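Long-range contacts in aerolysin-like protein (PDB 6LH8), which belongs to the aerolysin family of pore-forming proteins and is probably part of a toad system in which a paralog restrains an endolysosome-modulating pore former: residues A[41-46]-A[94-99]; A[50-55]-A[81-86]; A[58-63]-A[133-138]; A[115-120]-A[145-150]. One frame throughout, in Å; residues are numbered along the deposited sequence.

Interaction 1: residues A[41-46]-A[94-99]; sequences ERHFDR and LSEDKV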
# COMPACT_ATOMS: atom_id res chain seq x y z
N GLU A 41 -7.00 -20.94 -5.85
CA GLU A 41 -6.35 -19.73 -5.38
C GLU A 41 -7.10 -18.54 -5.96
O GLU A 41 -7.71 -18.65 -7.02
CB GLU A 41 -4.89 -19.64 -5.82
CG GLU A 41 -4.04 -20.84 -5.48
CD GLU A 41 -2.76 -20.87 -6.29
OE1 GLU A 41 -2.85 -20.81 -7.54
OE2 GLU A 41 -1.68 -20.92 -5.67
N ARG A 42 -7.06 -17.42 -5.24
CA ARG A 42 -7.58 -16.16 -5.76
C ARG A 42 -6.41 -15.19 -5.92
O ARG A 42 -5.47 -15.21 -5.14
CB ARG A 42 -8.65 -15.56 -4.85
CG ARG A 42 -9.76 -14.95 -5.65
CD ARG A 42 -10.97 -14.65 -4.80
NE ARG A 42 -11.38 -13.30 -5.12
CZ ARG A 42 -12.48 -12.72 -4.66
NH1 ARG A 42 -13.31 -13.39 -3.87
NH2 ARG A 42 -12.74 -11.48 -5.00
N HIS A 43 -6.48 -14.36 -6.96
CA HIS A 43 -5.41 -13.43 -7.27
C HIS A 43 -5.94 -12.01 -7.11
O HIS A 43 -7.00 -11.68 -7.64
CB HIS A 43 -4.90 -13.65 -8.71
CG HIS A 43 -4.50 -15.06 -8.99
ND1 HIS A 43 -3.18 -15.46 -9.02
CD2 HIS A 43 -5.24 -16.17 -9.23
CE1 HIS A 43 -3.12 -16.76 -9.29
NE2 HIS A 43 -4.36 -17.21 -9.41
N PHE A 44 -5.19 -11.19 -6.38
CA PHE A 44 -5.59 -9.82 -6.10
C PHE A 44 -4.46 -8.86 -6.46
O PHE A 44 -3.28 -9.20 -6.37
CB PHE A 44 -5.93 -9.61 -4.62
CG PHE A 44 -7.03 -10.48 -4.11
CD1 PHE A 44 -6.75 -11.74 -3.59
CD2 PHE A 44 -8.34 -10.03 -4.08
CE1 PHE A 44 -7.77 -12.53 -3.09
CE2 PHE A 44 -9.35 -10.81 -3.59
CZ PHE A 44 -9.08 -12.06 -3.09
N ASP A 45 -4.83 -7.66 -6.86
CA ASP A 45 -3.85 -6.59 -6.98
C ASP A 45 -3.61 -5.97 -5.62
O ASP A 45 -4.55 -5.74 -4.85
CB ASP A 45 -4.33 -5.53 -7.97
CG ASP A 45 -4.20 -5.97 -9.41
OD1 ASP A 45 -3.58 -7.02 -9.67
OD2 ASP A 45 -4.73 -5.25 -10.28
N ARG A 46 -2.34 -5.73 -5.30
CA ARG A 46 -1.92 -5.09 -4.05
C ARG A 46 -1.07 -3.89 -4.41
O ARG A 46 -0.15 -4.01 -5.24
CB ARG A 46 -1.15 -6.07 -3.16
CG ARG A 46 -0.49 -5.41 -1.97
CD ARG A 46 0.27 -6.44 -1.13
NE ARG A 46 0.87 -5.83 0.04
CZ ARG A 46 1.84 -6.40 0.75
NH1 ARG A 46 2.29 -7.59 0.39
NH2 ARG A 46 2.34 -5.79 1.81
N LEU A 94 2.90 -2.02 -7.54
CA LEU A 94 1.86 -3.02 -7.75
C LEU A 94 2.48 -4.40 -7.66
O LEU A 94 3.55 -4.65 -8.21
CB LEU A 94 1.18 -2.82 -9.11
CG LEU A 94 0.14 -3.84 -9.57
CD1 LEU A 94 -1.03 -3.91 -8.61
CD2 LEU A 94 -0.34 -3.50 -10.97
N SER A 95 1.82 -5.30 -6.92
CA SER A 95 2.24 -6.69 -6.90
C SER A 95 1.00 -7.57 -6.99
O SER A 95 -0.13 -7.12 -6.80
CB SER A 95 3.07 -7.04 -5.66
OG SER A 95 2.30 -6.99 -4.47
N GLU A 96 1.22 -8.84 -7.32
CA GLU A 96 0.14 -9.82 -7.32
C GLU A 96 0.12 -10.51 -5.96
O GLU A 96 1.15 -11.02 -5.51
CB GLU A 96 0.32 -10.85 -8.43
CG GLU A 96 -0.88 -11.79 -8.54
CD GLU A 96 -0.60 -13.02 -9.40
OE1 GLU A 96 0.07 -13.96 -8.93
OE2 GLU A 96 -1.06 -13.03 -10.55
N ASP A 97 -1.03 -10.49 -5.31
CA ASP A 97 -1.22 -11.14 -4.02
C ASP A 97 -2.06 -12.39 -4.28
O ASP A 97 -3.24 -12.29 -4.61
CB ASP A 97 -1.90 -10.18 -3.06
CG ASP A 97 -2.04 -10.73 -1.67
OD1 ASP A 97 -1.38 -11.74 -1.35
OD2 ASP A 97 -2.82 -10.14 -0.89
N LYS A 98 -1.45 -13.57 -4.14
CA LYS A 98 -2.11 -14.83 -4.42
C LYS A 98 -2.48 -15.51 -3.10
O LYS A 98 -1.62 -15.66 -2.23
CB LYS A 98 -1.20 -15.74 -5.26
CG LYS A 98 -1.76 -17.11 -5.54
CD LYS A 98 -0.94 -17.81 -6.63
CE LYS A 98 0.56 -17.60 -6.43
NZ LYS A 98 1.33 -18.50 -7.33
N VAL A 99 -3.74 -15.89 -2.96
CA VAL A 99 -4.29 -16.38 -1.70
C VAL A 99 -4.85 -17.78 -1.92
O VAL A 99 -5.74 -17.98 -2.76
CB VAL A 99 -5.39 -15.45 -1.16
CG1 VAL A 99 -5.85 -15.92 0.21
CG2 VAL A 99 -4.88 -14.02 -1.10
O HOH W 1 1.27 -10.00 -1.04

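Interaction 2: residues A[50-55]-A[81-86]; sequences HNITLP and ITFTYG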
# COMPACT_ATOMS: atom_id res chain seq x y z
N HIS A 50 2.88 6.19 -3.34
CA HIS A 50 3.79 7.16 -2.73
C HIS A 50 3.55 8.53 -3.33
O HIS A 50 3.58 8.69 -4.55
CB HIS A 50 5.24 6.74 -2.95
CG HIS A 50 5.54 5.34 -2.49
ND1 HIS A 50 5.83 5.03 -1.18
CD2 HIS A 50 5.59 4.18 -3.18
CE1 HIS A 50 6.05 3.73 -1.08
NE2 HIS A 50 5.92 3.19 -2.28
N ASN A 51 3.38 9.54 -2.47
CA ASN A 51 3.10 10.89 -2.93
C ASN A 51 4.01 11.89 -2.25
O ASN A 51 4.42 11.70 -1.11
CB ASN A 51 1.65 11.27 -2.64
CG ASN A 51 0.69 10.17 -3.03
OD1 ASN A 51 0.16 10.19 -4.14
ND2 ASN A 51 0.49 9.18 -2.14
N ILE A 52 4.32 12.98 -2.96
CA ILE A 52 5.04 14.10 -2.37
C ILE A 52 4.19 15.35 -2.60
O ILE A 52 3.59 15.52 -3.66
CB ILE A 52 6.47 14.26 -2.93
CG1 ILE A 52 7.32 15.13 -2.01
CG2 ILE A 52 6.50 14.78 -4.37
CD1 ILE A 52 7.77 14.40 -0.74
N THR A 53 4.05 16.16 -1.55
CA THR A 53 3.23 17.37 -1.59
C THR A 53 4.08 18.53 -1.10
O THR A 53 4.90 18.36 -0.20
CB THR A 53 1.95 17.24 -0.74
OG1 THR A 53 2.28 16.96 0.63
CG2 THR A 53 1.05 16.12 -1.26
N LEU A 54 3.91 19.70 -1.72
CA LEU A 54 4.68 20.87 -1.32
C LEU A 54 3.75 22.01 -0.95
O LEU A 54 2.61 22.05 -1.44
CB LEU A 54 5.62 21.34 -2.43
CG LEU A 54 6.98 20.64 -2.51
CD1 LEU A 54 6.82 19.26 -3.14
CD2 LEU A 54 8.04 21.48 -3.25
N PRO A 55 4.16 22.94 -0.10
CA PRO A 55 3.37 24.13 0.16
C PRO A 55 3.02 24.84 -1.15
O PRO A 55 3.80 24.83 -2.11
CB PRO A 55 4.26 24.99 1.05
CG PRO A 55 5.11 23.99 1.78
CD PRO A 55 5.41 22.93 0.72
N ILE A 81 12.51 6.15 -5.13
CA ILE A 81 11.50 6.76 -5.98
C ILE A 81 11.98 8.16 -6.34
O ILE A 81 12.43 8.90 -5.46
CB ILE A 81 10.14 6.84 -5.25
CG1 ILE A 81 9.78 5.50 -4.59
CG2 ILE A 81 9.04 7.36 -6.20
CD1 ILE A 81 9.86 4.32 -5.50
N THR A 82 11.86 8.53 -7.61
CA THR A 82 12.21 9.88 -8.06
C THR A 82 10.93 10.63 -8.41
O THR A 82 10.26 10.30 -9.39
CB THR A 82 13.16 9.84 -9.26
OG1 THR A 82 14.33 9.10 -8.91
CG2 THR A 82 13.56 11.26 -9.66
N PHE A 83 10.59 11.62 -7.61
CA PHE A 83 9.55 12.58 -7.96
C PHE A 83 10.18 13.75 -8.70
O PHE A 83 11.36 14.05 -8.55
CB PHE A 83 8.82 13.08 -6.72
CG PHE A 83 8.22 11.99 -5.86
CD1 PHE A 83 7.04 11.38 -6.22
CD2 PHE A 83 8.83 11.61 -4.67
CE1 PHE A 83 6.47 10.38 -5.42
CE2 PHE A 83 8.28 10.61 -3.85
CZ PHE A 83 7.09 10.00 -4.23
N THR A 84 9.37 14.43 -9.51
CA THR A 84 9.78 15.68 -10.14
C THR A 84 8.72 16.72 -9.78
O THR A 84 7.56 16.56 -10.15
CB THR A 84 9.92 15.53 -11.66
OG1 THR A 84 10.98 14.61 -11.94
CG2 THR A 84 10.26 16.87 -12.31
N TYR A 85 9.11 17.74 -9.02
CA TYR A 85 8.14 18.75 -8.61
C TYR A 85 7.54 19.44 -9.83
O TYR A 85 8.25 19.89 -10.73
CB TYR A 85 8.79 19.77 -7.67
CG TYR A 85 7.86 20.93 -7.35
CD1 TYR A 85 6.56 20.69 -6.89
CD2 TYR A 85 8.26 22.25 -7.54
CE1 TYR A 85 5.70 21.73 -6.63
CE2 TYR A 85 7.40 23.30 -7.27
CZ TYR A 85 6.11 23.03 -6.82
OH TYR A 85 5.22 24.04 -6.55
N GLY A 86 6.20 19.47 -9.87
CA GLY A 86 5.47 20.08 -10.96
C GLY A 86 5.06 19.14 -12.08
O GLY A 86 4.35 19.59 -13.00
O HOH W 2 3.20 23.76 -4.67

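Interaction 3: residues A[58-63]-A[133-138]; sequences TEVPIG and IKETAT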
# COMPACT_ATOMS: atom_id res chain seq x y z
N THR A 58 5.65 27.50 -2.52
CA THR A 58 7.03 27.08 -2.32
C THR A 58 7.99 27.79 -3.28
O THR A 58 7.61 28.18 -4.40
CB THR A 58 7.16 25.57 -2.48
OG1 THR A 58 8.52 25.18 -2.26
CG2 THR A 58 6.75 25.13 -3.88
N GLU A 59 9.24 27.94 -2.84
CA GLU A 59 10.33 28.44 -3.65
C GLU A 59 11.04 27.34 -4.43
O GLU A 59 11.88 27.64 -5.28
CB GLU A 59 11.37 29.16 -2.77
CG GLU A 59 10.88 30.41 -2.10
CD GLU A 59 10.87 31.58 -3.03
OE1 GLU A 59 9.91 32.37 -2.99
OE2 GLU A 59 11.84 31.70 -3.82
N VAL A 60 10.74 26.08 -4.13
CA VAL A 60 11.39 24.97 -4.85
C VAL A 60 11.10 25.12 -6.34
O VAL A 60 9.93 25.27 -6.73
CB VAL A 60 10.89 23.62 -4.31
CG1 VAL A 60 11.33 22.48 -5.20
CG2 VAL A 60 11.38 23.43 -2.88
N PRO A 61 12.12 25.14 -7.20
CA PRO A 61 11.87 25.35 -8.64
C PRO A 61 11.11 24.19 -9.25
O PRO A 61 11.35 23.03 -8.94
CB PRO A 61 13.28 25.46 -9.23
CG PRO A 61 14.17 25.79 -8.07
CD PRO A 61 13.55 25.11 -6.89
N ILE A 62 10.17 24.53 -10.14
CA ILE A 62 9.52 23.49 -10.93
C ILE A 62 10.56 22.72 -11.73
O ILE A 62 11.49 23.31 -12.32
CB ILE A 62 8.43 24.11 -11.82
CG1 ILE A 62 7.26 24.56 -10.94
CG2 ILE A 62 7.96 23.11 -12.86
CD1 ILE A 62 6.07 25.07 -11.71
N GLY A 63 10.44 21.40 -11.74
CA GLY A 63 11.41 20.52 -12.35
C GLY A 63 12.43 19.92 -11.40
O GLY A 63 13.18 19.02 -11.81
N ILE A 133 17.89 27.10 -1.35
CA ILE A 133 16.46 27.02 -1.08
C ILE A 133 16.21 25.84 -0.16
O ILE A 133 16.68 24.72 -0.41
CB ILE A 133 15.67 26.89 -2.39
CG1 ILE A 133 15.84 28.16 -3.22
CG2 ILE A 133 14.20 26.64 -2.12
CD1 ILE A 133 15.39 28.02 -4.67
N LYS A 134 15.47 26.08 0.93
CA LYS A 134 15.09 25.03 1.87
C LYS A 134 13.57 24.95 1.94
O LYS A 134 12.88 25.98 1.90
CB LYS A 134 15.66 25.27 3.28
CG LYS A 134 17.17 25.39 3.33
CD LYS A 134 17.69 25.23 4.75
CE LYS A 134 17.82 26.56 5.46
NZ LYS A 134 19.21 26.76 5.97
N GLU A 135 13.05 23.73 2.00
CA GLU A 135 11.62 23.51 2.10
C GLU A 135 11.38 22.27 2.93
O GLU A 135 12.21 21.37 2.97
CB GLU A 135 10.98 23.35 0.71
CG GLU A 135 9.46 23.21 0.75
CD GLU A 135 8.81 24.45 1.30
OE1 GLU A 135 8.66 24.56 2.54
OE2 GLU A 135 8.48 25.36 0.50
N THR A 136 10.23 22.21 3.60
CA THR A 136 9.80 20.97 4.22
C THR A 136 8.55 20.52 3.48
O THR A 136 7.48 21.12 3.64
CB THR A 136 9.55 21.14 5.71
OG1 THR A 136 10.75 21.64 6.33
CG2 THR A 136 9.17 19.81 6.34
N ALA A 137 8.70 19.51 2.63
CA ALA A 137 7.57 18.92 1.92
C ALA A 137 6.91 17.88 2.82
O ALA A 137 7.33 17.64 3.96
CB ALA A 137 8.04 18.32 0.60
N THR A 138 5.85 17.24 2.32
CA THR A 138 5.16 16.18 3.05
C THR A 138 5.03 14.96 2.16
O THR A 138 4.50 15.05 1.05
CB THR A 138 3.78 16.62 3.54
OG1 THR A 138 3.92 17.74 4.42
CG2 THR A 138 3.11 15.48 4.31
O HOH W 3 9.84 27.79 0.06

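Interaction 4: residues A[115-120]-A[145-150]; sequences LTRNEN and SGINAE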
# COMPACT_ATOMS: atom_id res chain seq x y z
N LEU A 115 -12.18 -12.50 3.32
CA LEU A 115 -10.90 -12.00 2.83
C LEU A 115 -10.70 -10.58 3.33
O LEU A 115 -11.52 -9.70 3.04
CB LEU A 115 -10.87 -12.06 1.30
CG LEU A 115 -11.02 -13.51 0.85
CD1 LEU A 115 -11.92 -13.63 -0.37
CD2 LEU A 115 -9.66 -14.10 0.56
N THR A 116 -9.62 -10.34 4.09
CA THR A 116 -9.36 -9.01 4.64
C THR A 116 -7.92 -8.59 4.38
O THR A 116 -7.04 -9.42 4.17
CB THR A 116 -9.59 -8.95 6.16
OG1 THR A 116 -8.76 -9.92 6.81
CG2 THR A 116 -11.04 -9.17 6.50
N ARG A 117 -7.69 -7.27 4.42
CA ARG A 117 -6.32 -6.76 4.42
C ARG A 117 -6.27 -5.44 5.17
O ARG A 117 -7.27 -4.72 5.28
CB ARG A 117 -5.76 -6.60 3.01
CG ARG A 117 -6.42 -5.56 2.16
CD ARG A 117 -5.73 -5.47 0.78
NE ARG A 117 -6.58 -4.79 -0.19
CZ ARG A 117 -6.45 -4.90 -1.51
NH1 ARG A 117 -5.50 -5.68 -2.03
NH2 ARG A 117 -7.26 -4.23 -2.32
N ASN A 118 -5.09 -5.12 5.68
CA ASN A 118 -4.85 -3.82 6.31
C ASN A 118 -4.63 -2.78 5.23
O ASN A 118 -3.99 -3.05 4.21
CB ASN A 118 -3.62 -3.86 7.22
CG ASN A 118 -3.80 -4.77 8.43
OD1 ASN A 118 -4.90 -4.90 8.97
ND2 ASN A 118 -2.71 -5.38 8.87
N GLU A 119 -5.20 -1.60 5.43
CA GLU A 119 -4.97 -0.46 4.54
C GLU A 119 -4.62 0.72 5.43
O GLU A 119 -5.31 0.99 6.41
CB GLU A 119 -6.20 -0.19 3.65
CG GLU A 119 -6.55 -1.39 2.76
CD GLU A 119 -7.50 -1.05 1.63
OE1 GLU A 119 -8.03 0.08 1.62
OE2 GLU A 119 -7.74 -1.92 0.77
N ASN A 120 -3.50 1.37 5.13
CA ASN A 120 -2.97 2.39 6.03
C ASN A 120 -2.53 3.61 5.24
O ASN A 120 -1.95 3.48 4.16
CB ASN A 120 -1.76 1.87 6.82
CG ASN A 120 -2.11 0.77 7.79
OD1 ASN A 120 -2.40 1.03 8.96
ND2 ASN A 120 -2.04 -0.48 7.32
N SER A 145 -1.78 -4.13 2.76
CA SER A 145 -1.09 -5.34 3.18
C SER A 145 -1.51 -6.53 2.31
O SER A 145 -2.41 -6.44 1.47
CB SER A 145 -1.40 -5.65 4.63
OG SER A 145 -2.67 -6.28 4.75
N GLY A 146 -0.83 -7.66 2.52
CA GLY A 146 -1.31 -8.92 1.98
C GLY A 146 -2.65 -9.30 2.56
O GLY A 146 -3.05 -8.87 3.65
N ILE A 147 -3.38 -10.10 1.81
CA ILE A 147 -4.74 -10.49 2.17
C ILE A 147 -4.70 -11.74 3.03
O ILE A 147 -3.96 -12.69 2.76
CB ILE A 147 -5.59 -10.70 0.90
CG1 ILE A 147 -5.99 -9.32 0.36
CG2 ILE A 147 -6.81 -11.58 1.19
CD1 ILE A 147 -6.73 -9.37 -0.92
N ASN A 148 -5.52 -11.74 4.09
CA ASN A 148 -5.76 -12.91 4.91
C ASN A 148 -7.10 -13.54 4.55
O ASN A 148 -8.09 -12.84 4.36
CB ASN A 148 -5.75 -12.56 6.39
CG ASN A 148 -6.06 -13.75 7.26
OD1 ASN A 148 -7.21 -13.96 7.67
ND2 ASN A 148 -5.04 -14.57 7.50
N ALA A 149 -7.12 -14.88 4.47
CA ALA A 149 -8.34 -15.65 4.26
C ALA A 149 -8.70 -16.35 5.56
O ALA A 149 -7.94 -17.18 6.06
CB ALA A 149 -8.17 -16.67 3.14
N GLU A 150 -9.87 -16.01 6.11
CA GLU A 150 -10.39 -16.68 7.29
C GLU A 150 -11.49 -17.63 6.85
O GLU A 150 -12.47 -17.20 6.22
CB GLU A 150 -10.91 -15.68 8.32
CG GLU A 150 -11.46 -16.33 9.59
CD GLU A 150 -12.05 -15.33 10.57
OE1 GLU A 150 -12.71 -14.37 10.13
OE2 GLU A 150 -11.85 -15.52 11.79
O HOH W 4 -9.86 -12.52 7.05
O HOH W 5 -3.43 -7.31 -0.99

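Interaction 1: residues A[41-46]-A[94-99]
Arg-42, Phe-44 and Arg-46 pair with Val-99, Asp-97 and Ser-95 across two antiparallel strands at one margin of the main sheet, where strand 90-100 is the outermost within the chain. Each pair exchanges two backbone hydrogen bonds, six in all. Asp-97 N to Phe-44 O measures 2.8 Å. Arg-46 N to Ser-95 O measures 3.0 Å. The segment axes run at 152°, close to antiparallel. Phe-44 has CG anti to its carbonyl carbon and beside the backbone N (chi1 -59°), on the face shared with Val-99, where CE1 comes to 3.8 Å from Val-99 CG2. The carbonyl O of Asp-97 sits at the edge of the same ring, near its plane and 3.7 Å from CD1. In the fold, this face turns toward strand 133-154: Phe-44 and Val-99 both touch Ile-147, and Asp-97 OD2 accepts a hydrogen bond from the Ile-147 backbone N. Arg-46, extended from CG to NE, gives NE to the carbonyl O of Gln-144. Its NH1 donates at 3.0 Å to a water that reaches Asp-97 OD1 by a weak bond. The face of His-43 and Lys-98 is more exposed. The carboxylate of Glu-41 lies against CD and CG of Lys-98, while Lys-98 NZ is 4.2 Å from Glu-41 OE2, near but not in contact. The His-43 ring lies alongside the lysine, CE1 being 3.6 Å from Lys-98 CD. At the edge of that ring and in its plane stands Glu-96 OE1, 3.6 Å from His-43 ND1, with the carboxylate turned 64° from the imidazole.

Interaction 2: residues A[50-55]-A[81-86]
Ile-52 lays its CG2 methyl over one face of the Phe-83 ring, 3.6 Å from CG. The methyl stands 27° off the ring normal, a CH-pi contact displaced toward the CB side of the ring. Ile-52 has CG1 anti to the backbone N, which leaves CG2 between the N and the carbonyl carbon and directed at the ring. Phe-83 CG, anti to its own carbonyl carbon (chi1 -56°), sets the ring between strand 81-84 and Ile-52. Its far rim meets His-50, whose carbonyl O lies near the ring plane, 3.5 Å from Phe-83 CE1. The face of the Phe-83 ring opposite Ile-52 is taken by CG2 of Ile-81 from its own strand, 3.8 Å above the plane and toward the rim. Leu-54 and Tyr-85 make a second CH-pi contact that is better centred: Leu-54 CD2 sits 4.0 Å from the tyrosine centroid, only 10° off the normal. Beside the tyrosine hydroxyl, one water donates to Pro-55 O at 2.8 Å and hydrogen-bonds to Tyr-85 OH at 2.8 Å. No direct hydrogen bond joins the segments, and their strand axes approach no closer than 8.5 Å, too far for neighbouring strands. Strand 41-53 instead bonds through His-50 to Tyr-91 and through Asn-51 to Ile-140, while strand 81-84 pairs with strand 65-68, whose Leu-68 packs against both Ile-52 and Phe-83.

Interaction 3: residues A[58-63]-A[133-138]
Val-60 and Ile-133 mark the nearest backbone approach, with CA atoms 6.6 Å apart, as the irregular loop 58-63 passes strand 133-138 without any backbone hydrogen bond between them. This loop links strand 41-53 to strand 65-68 and lies against strand 133-154, with Val-60 also touching Leu-54 and Tyr-85. The polar link is made by side chains. Thr-58 OG1 donates to Glu-135 OE2 at 2.8 Å, using the anti lone pair of that oxygen. The same hydroxyl accepts from Val-60 N at 3.0 Å with a nearly straight N-H...O angle of 167°, an ST turn that fixes OG1 within the loop. A bend at chi2 (63°) turns CD of Glu-135 out of the line of its chain; beyond it OE2 meets Thr-58, while OE1 accepts from Thr-136 N at 3.0 Å, again through an anti lone pair, so each carboxylate oxygen is tethered on its outer side. A water adds a further bridge, accepting from Glu-59 N and donating to Glu-135 OE2 at 2.8 Å. Apolar contacts flank this network. Val-60 CG2 rests 3.6 Å from Glu-135 CB, the aliphatic base of the charged side chain. Ile-133 reaches over the loop with two branches: CG2 lies 3.8 Å from Glu-59 CB, and CD1 meets Pro-61 CD tip to tip at 4.1 Å. Three donors, a hydroxyl, a water and a backbone N-H, converge on one carboxylate, a pattern that would favour an ionised Glu-135 and limit its rotation even near the surface.

Interaction 4: residues A[115-120]-A[145-150]
Ser-145 OG lies between its backbone N and carbonyl carbon (chi1 80°), which brings it to Asn-118 N; CG of Arg-117 occupies the equivalent position (chi1 66°), and the chain then extends to NE past Ser-145 and Ile-147. Asn-118 N donates to Ser-145 OG at 2.8 Å with an N-H...O angle of 146°, so a side-chain hydroxyl serves as acceptor to a strand N-H. The hydroxyl proton goes in turn to Gly-146 O, 2.8 Å from Ser-145 OG, while Ser-145 N donates to Asn-118 O at 2.9 Å. Thr-116 and Asn-148 restore regular pairing with two backbone bonds, of which Asn-148 N to Thr-116 O measures 2.8 Å. The register shows the break: Arg-117 faces Ile-147, but Asn-118 faces Ser-145, a slip of one residue. Arg-117 spans the irregular part. Its NE makes a salt bridge with Glu-119 OE2 at 3.2 Å, and NH1 donates to a water, which gives a 2.8 Å bond to Ser-145 O; NH1 also bonds Asp-45 O. Its CB and CD pack on Ile-147 CG1. Leu-115 CD2 closes the contact, touching Ile-147 CG2 and Ala-149 CB, each 3.9 Å away. Such an interruption, bonded through a serine side chain, belongs to the long antiparallel beta hairpin of strands 110-130 and 133-154, part of an elongated sheet in keeping with the aerolysin family.

How the interactions relate
Three of the contacts, interactions 1, 3 and 4, lie near the surface, and interaction 2 is partly buried. Interactions 1 and 4 have centres about 11 Å apart and are cross-bonded by Asp-97 to Ile-147 and Asp-45 to Arg-117. Interactions 2 and 3, centres about 10 Å apart, share the other end of the molecule, where Tyr-85 O bonds Gly-63 N. Strand 41-53 serves interactions 1 and 2; strand 133-154 serves 3 and 4. Chemistry follows position: backbone pairing dominates within the sheet, continuous in 1 and interrupted in 4; in 2, CH-pi packing joins the main sheet and the loop after it to the small two-stranded sheet and the turn that follows; a carboxylate network anchors a loop in 3.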